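Local coordinates for protein FAD-dependent oxidoreductase (Actinomadura kijaniata, PDB 3M9V) that probably carries out a flavin-dependent oxidation step on a dTDP-linked sugar in the biosynthesis of D-kijanose, as a member of the acyl-CoA dehydrogenase family, at residues L217-S222 with L377-A382; V266-A271 with A306-A311. All blocks are in the same frame, centred on the assembly; numbering follows the deposited sequence.

From the N terminus the chain runs through the helical N-terminal domain and the strands of the middle domain, and reaches 217-222 in the loop between strands 208-210 and 225-234. It then enters the C-terminal helices, where contact 2 closes a short hairpin of helices, with 34 residues between its segments. Helix 329-362 follows, and 377-382, which starts on helix 372-379, comes back to 217-222 as contact 1. The small loop of contact 2 thus lies wholly within the large one. Contact 1 ties the middle domain to the C-terminal domain; contact 2 joins two helices of the latter. They meet at Tyr267, which packs on Met219 and Ala382, and at Val270, against Val380.

Contact 1 (L217-S222 with L377-A382); sequences LGMRAS and LRDVQA
Arg378 and Asp379, on helix 372-379, each grip the backbone of loop 217-222 by one hydrogen bond. Arg378 NH2 donates a hydrogen bond to Leu217 O at 2.9 Å; the acceptor lies at the edge of the guanidinium, near its plane, and the N-H points at it with an angle of 159°. Arg378 NH1 turns to a salt bridge with Asp46, so two of its nitrogens are engaged. Asp379 OD1 takes the N-H of Met219 at 2.8 Å from above the carboxylate plane, and water 1 links the same oxygen to Arg220 N. Two successive loop amides are thus engaged, one directly and one through water, where a type I turn starts at Met219. The apolar contacts flank these bonds. Leu217 CD1 rests on Arg378 CD at 3.7 Å. Met219 CG, anti to the carbonyl carbon (chi1 -63°), lies 3.5 Å from Ala382 CB, and CE comes near Asp379 O. An alanine in place of Arg378 would probably leave Leu217 O and Asp46 without this partner and open a gap beside Leu217 CD1. Arg378 O is hydrogen-bonded to Tyr367 OH of a neighbouring subunit, so the junction also lies at a subunit interface. Near Ala382 lies Phe385, which binds FMN in another structure of this protein; the contact is a buried junction between the middle and C-terminal domains of the acyl-CoA dehydrogenase fold, close to the flavin site.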
loop_
_atom_site.group_PDB
_atom_site.type_symbol
_atom_site.label_atom_id
_atom_site.label_comp_id
_atom_site.label_asym_id
_atom_site.label_seq_id
_atom_site.Cartn_x
_atom_site.Cartn_y
_atom_site.Cartn_z
ATOM N N LEU A 217 19.307 -16.201 -4.571
ATOM C CA LEU A 217 19.155 -15.425 -3.340
ATOM C C LEU A 217 18.309 -16.343 -2.450
ATOM O O LEU A 217 18.652 -16.591 -1.290
ATOM C CB LEU A 217 18.443 -14.108 -3.659
ATOM C CG LEU A 217 17.894 -13.320 -2.457
ATOM C CD1 LEU A 217 18.948 -12.910 -1.423
ATOM C CD2 LEU A 217 17.048 -12.166 -2.957
ATOM N N GLY A 218 17.220 -16.883 -3.007
ATOM C CA GLY A 218 16.438 -17.948 -2.366
ATOM C C GLY A 218 16.232 -19.155 -3.280
ATOM O O GLY A 218 16.852 -19.209 -4.347
ATOM N N MET A 219 15.345 -20.081 -2.899
ATOM C CA MET A 219 15.119 -21.355 -3.603
ATOM C C MET A 219 16.490 -22.024 -3.813
ATOM O O MET A 219 16.768 -22.639 -4.853
ATOM C CB MET A 219 14.359 -21.205 -4.935
ATOM C CG MET A 219 12.910 -20.657 -4.837
ATOM S SD MET A 219 11.948 -21.648 -3.639
ATOM C CE MET A 219 10.347 -20.842 -3.746
ATOM N N ARG A 220 17.344 -21.886 -2.805
ATOM C CA ARG A 220 18.739 -22.262 -2.970
ATOM C C ARG A 220 18.951 -23.751 -3.197
ATOM O O ARG A 220 19.924 -24.148 -3.849
ATOM C CB ARG A 220 19.619 -21.671 -1.862
ATOM C CG ARG A 220 19.850 -20.190 -2.081
ATOM C CD ARG A 220 20.655 -19.583 -0.918
ATOM N NE ARG A 220 21.930 -20.278 -0.767
ATOM C CZ ARG A 220 22.989 -20.149 -1.564
ATOM N NH1 ARG A 220 23.008 -19.320 -2.607
ATOM N NH2 ARG A 220 24.064 -20.880 -1.295
ATOM N N ALA A 221 18.020 -24.554 -2.698
ATOM C CA ALA A 221 18.156 -26.002 -2.759
ATOM C C ALA A 221 17.378 -26.601 -3.922
ATOM O O ALA A 221 17.254 -27.836 -3.990
ATOM C CB ALA A 221 17.695 -26.668 -1.460
ATOM N N SER A 222 16.854 -25.769 -4.823
ATOM C CA SER A 222 15.879 -26.276 -5.797
ATOM C C SER A 222 16.536 -26.855 -7.044
ATOM O O SER A 222 15.854 -27.392 -7.938
ATOM C CB SER A 222 14.890 -25.182 -6.244
ATOM O OG SER A 222 15.593 -24.105 -6.843
ATOM N N LEU A 377 11.867 -15.004 3.753
ATOM C CA LEU A 377 11.893 -13.743 3.019
ATOM C C LEU A 377 12.600 -13.847 1.652
ATOM O O LEU A 377 12.210 -13.203 0.662
ATOM C CB LEU A 377 12.543 -12.645 3.863
ATOM C CG LEU A 377 12.616 -11.272 3.165
ATOM C CD1 LEU A 377 11.237 -10.587 3.160
ATOM C CD2 LEU A 377 13.580 -10.318 3.875
ATOM N N ARG A 378 13.699 -14.594 1.621
ATOM C CA ARG A 378 14.329 -14.871 0.333
ATOM C C ARG A 378 13.514 -15.789 -0.567
ATOM O O ARG A 378 13.422 -15.516 -1.777
ATOM C CB ARG A 378 15.729 -15.450 0.559
ATOM C CG ARG A 378 16.579 -14.447 1.346
ATOM C CD ARG A 378 18.049 -14.924 1.512
ATOM N NE ARG A 378 18.186 -15.850 2.630
ATOM C CZ ARG A 378 18.297 -17.176 2.492
ATOM N NH1 ARG A 378 18.441 -17.970 3.538
ATOM N NH2 ARG A 378 18.322 -17.760 1.302
ATOM N N ASP A 379 13.008 -16.900 -0.031
ATOM C CA ASP A 379 12.318 -17.828 -0.936
ATOM C C ASP A 379 11.032 -17.215 -1.489
ATOM O O ASP A 379 10.604 -17.528 -2.608
ATOM C CB ASP A 379 11.900 -19.131 -0.246
ATOM C CG ASP A 379 13.096 -19.959 0.142
ATOM O OD1 ASP A 379 14.198 -19.683 -0.353
ATOM O OD2 ASP A 379 12.917 -20.862 0.967
ATOM N N VAL A 380 10.379 -16.377 -0.689
ATOM C CA VAL A 380 9.041 -15.924 -1.101
ATOM C C VAL A 380 9.106 -15.010 -2.332
ATOM O O VAL A 380 8.072 -14.815 -2.983
ATOM C CB VAL A 380 8.199 -15.244 0.016
ATOM C CG1 VAL A 380 8.665 -13.818 0.210
ATOM C CG2 VAL A 380 6.689 -15.231 -0.333
ATOM N N GLN A 381 10.288 -14.488 -2.664
ATOM C CA GLN A 381 10.441 -13.563 -3.790
ATOM C C GLN A 381 10.460 -14.284 -5.143
ATOM O O GLN A 381 10.238 -13.640 -6.165
ATOM C CB GLN A 381 11.696 -12.686 -3.654
ATOM C CG GLN A 381 11.934 -12.033 -2.265
ATOM C CD GLN A 381 10.877 -11.001 -1.902
ATOM O OE1 GLN A 381 10.211 -10.427 -2.772
ATOM N NE2 GLN A 381 10.667 -10.811 -0.604
ATOM N N ALA A 382 10.698 -15.597 -5.163
ATOM C CA ALA A 382 10.992 -16.300 -6.412
ATOM C C ALA A 382 9.815 -16.273 -7.397
ATOM O O ALA A 382 10.044 -16.284 -8.595
ATOM C CB ALA A 382 11.341 -17.746 -6.080
HETATM O O HOH W 1 16.644 -20.939 -0.254
#

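Contact 2 (V266-A271 with A306-A311); sequences VYVGVA and ALRATA
Val268 projects from helix 264-283 toward helix 291-323, where its two methyls meet different partners. CG2 sits 3.7 Å from Ala311 CB and also reaches the branch carbon of Leu307, CG, at 4.1 Å. That carbon is anti to the leucine's backbone N (chi1 170°), and the leucine and valine side chains run past one another, each heading for the other's helix. Leu307 CD2 lies 3.6 Å from Ala271 CB. Ala271 and Ala311 bring only a methyl each to the interface. The two helices run antiparallel, their segment axes 10.3 Å apart at an angle of 165°, and belong to the C-terminal helical bundle of the acyl-CoA dehydrogenase fold. Helix 329-362 packs on Leu307 from the same chain, and helix 81-94 of the N-terminal domain touches Val268 through Leu89. The other kind of contact involves an arginine. Val268 CG1 lies 3.6 Å from Arg308 CG, and the same methyl is over one face of the guanidinium. At the end of the Arg308 chain NH1 bonds to Gly15 O and NH2 to Gln272 OE1, which fixes the buried group between the N-terminal segment of the same chain, at Gly15, and helix 264-283. On helix 291-323 itself, Ala306 O accepts hydrogen bonds from Thr310 N and Thr310 OG1, the hydroxyl at 2.8 Å, from opposite faces of its carbonyl plane, and Thr310 packs on Ala306 of a neighbouring subunit.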
loop_
_atom_site.group_PDB
_atom_site.type_symbol
_atom_site.label_atom_id
_atom_site.label_comp_id
_atom_site.label_asym_id
_atom_site.label_seq_id
_atom_site.Cartn_x
_atom_site.Cartn_y
_atom_site.Cartn_z
ATOM N N VAL A 266 2.877 -23.085 -3.567
ATOM C CA VAL A 266 4.212 -22.963 -2.952
ATOM C C VAL A 266 4.300 -21.667 -2.131
ATOM O O VAL A 266 4.647 -21.651 -0.945
ATOM C CB VAL A 266 5.333 -23.081 -3.999
ATOM C CG1 VAL A 266 6.701 -22.820 -3.324
ATOM C CG2 VAL A 266 5.282 -24.500 -4.640
ATOM N N TYR A 267 3.871 -20.577 -2.748
ATOM C CA TYR A 267 4.057 -19.221 -2.171
ATOM C C TYR A 267 2.999 -19.045 -1.085
ATOM O O TYR A 267 3.277 -18.419 -0.056
ATOM C CB TYR A 267 4.001 -18.159 -3.280
ATOM C CG TYR A 267 5.107 -18.492 -4.268
ATOM C CD1 TYR A 267 6.440 -18.317 -3.886
ATOM C CD2 TYR A 267 4.848 -18.995 -5.548
ATOM C CE1 TYR A 267 7.500 -18.641 -4.746
ATOM C CE2 TYR A 267 5.911 -19.318 -6.423
ATOM C CZ TYR A 267 7.214 -19.168 -5.992
ATOM O OH TYR A 267 8.298 -19.483 -6.759
ATOM N N VAL A 268 1.833 -19.662 -1.281
ATOM C CA VAL A 268 0.869 -19.679 -0.196
ATOM C C VAL A 268 1.424 -20.429 1.029
ATOM O O VAL A 268 1.214 -20.002 2.173
ATOM C CB VAL A 268 -0.515 -20.292 -0.596
ATOM C CG1 VAL A 268 -1.460 -20.226 0.605
ATOM C CG2 VAL A 268 -1.147 -19.586 -1.825
ATOM N N GLY A 269 2.104 -21.558 0.833
ATOM C CA GLY A 269 2.687 -22.268 1.992
ATOM C C GLY A 269 3.789 -21.515 2.707
ATOM O O GLY A 269 3.871 -21.527 3.948
ATOM N N VAL A 270 4.632 -20.825 1.934
ATOM C CA VAL A 270 5.633 -19.910 2.513
ATOM C C VAL A 270 5.000 -18.834 3.400
ATOM O O VAL A 270 5.443 -18.607 4.543
ATOM C CB VAL A 270 6.557 -19.301 1.425
ATOM C CG1 VAL A 270 7.522 -18.288 2.038
ATOM C CG2 VAL A 270 7.405 -20.433 0.792
ATOM N N ALA A 271 3.958 -18.171 2.898
ATOM C CA ALA A 271 3.280 -17.198 3.752
ATOM C C ALA A 271 2.686 -17.850 5.007
ATOM O O ALA A 271 2.664 -17.256 6.087
ATOM C CB ALA A 271 2.175 -16.478 2.945
ATOM N N ALA A 306 -7.197 -13.762 2.227
ATOM C CA ALA A 306 -7.397 -13.277 0.877
ATOM C C ALA A 306 -6.366 -13.971 -0.030
ATOM O O ALA A 306 -6.686 -14.285 -1.167
ATOM C CB ALA A 306 -7.178 -11.734 0.800
ATOM N N LEU A 307 -5.149 -14.230 0.445
ATOM C CA LEU A 307 -4.164 -14.942 -0.370
ATOM C C LEU A 307 -4.628 -16.350 -0.726
ATOM O O LEU A 307 -4.665 -16.752 -1.895
ATOM C CB LEU A 307 -2.786 -14.971 0.290
ATOM C CG LEU A 307 -1.691 -15.868 -0.313
ATOM C CD1 LEU A 307 -1.294 -15.208 -1.645
ATOM C CD2 LEU A 307 -0.459 -15.855 0.570
ATOM N N ARG A 308 -5.013 -17.112 0.288
ATOM C CA ARG A 308 -5.579 -18.440 0.099
ATOM C C ARG A 308 -6.834 -18.460 -0.776
ATOM O O ARG A 308 -6.973 -19.366 -1.608
ATOM C CB ARG A 308 -5.878 -19.062 1.460
ATOM C CG ARG A 308 -4.629 -19.494 2.225
ATOM C CD ARG A 308 -5.100 -20.141 3.523
ATOM N NE ARG A 308 -4.072 -20.956 4.162
ATOM C CZ ARG A 308 -3.899 -22.269 4.003
ATOM N NH1 ARG A 308 -4.696 -22.995 3.238
ATOM N NH2 ARG A 308 -2.904 -22.876 4.643
ATOM N N ALA A 309 -7.712 -17.468 -0.608
ATOM C CA ALA A 309 -9.004 -17.516 -1.289
ATOM C C ALA A 309 -8.695 -17.249 -2.756
ATOM O O ALA A 309 -9.400 -17.740 -3.608
ATOM C CB ALA A 309 -9.903 -16.405 -0.802
ATOM N N THR A 310 -7.710 -16.411 -3.063
ATOM C CA THR A 310 -7.454 -16.016 -4.452
ATOM C C THR A 310 -6.785 -17.165 -5.218
ATOM O O THR A 310 -7.218 -17.504 -6.305
ATOM C CB THR A 310 -6.542 -14.784 -4.484
ATOM O OG1 THR A 310 -7.258 -13.724 -3.850
ATOM C CG2 THR A 310 -6.322 -14.311 -5.943
ATOM N N ALA A 311 -5.742 -17.765 -4.648
ATOM C CA ALA A 311 -5.091 -18.933 -5.232
ATOM C C ALA A 311 -6.094 -20.074 -5.348
ATOM O O ALA A 311 -6.235 -20.697 -6.401
ATOM C CB ALA A 311 -3.874 -19.360 -4.367
#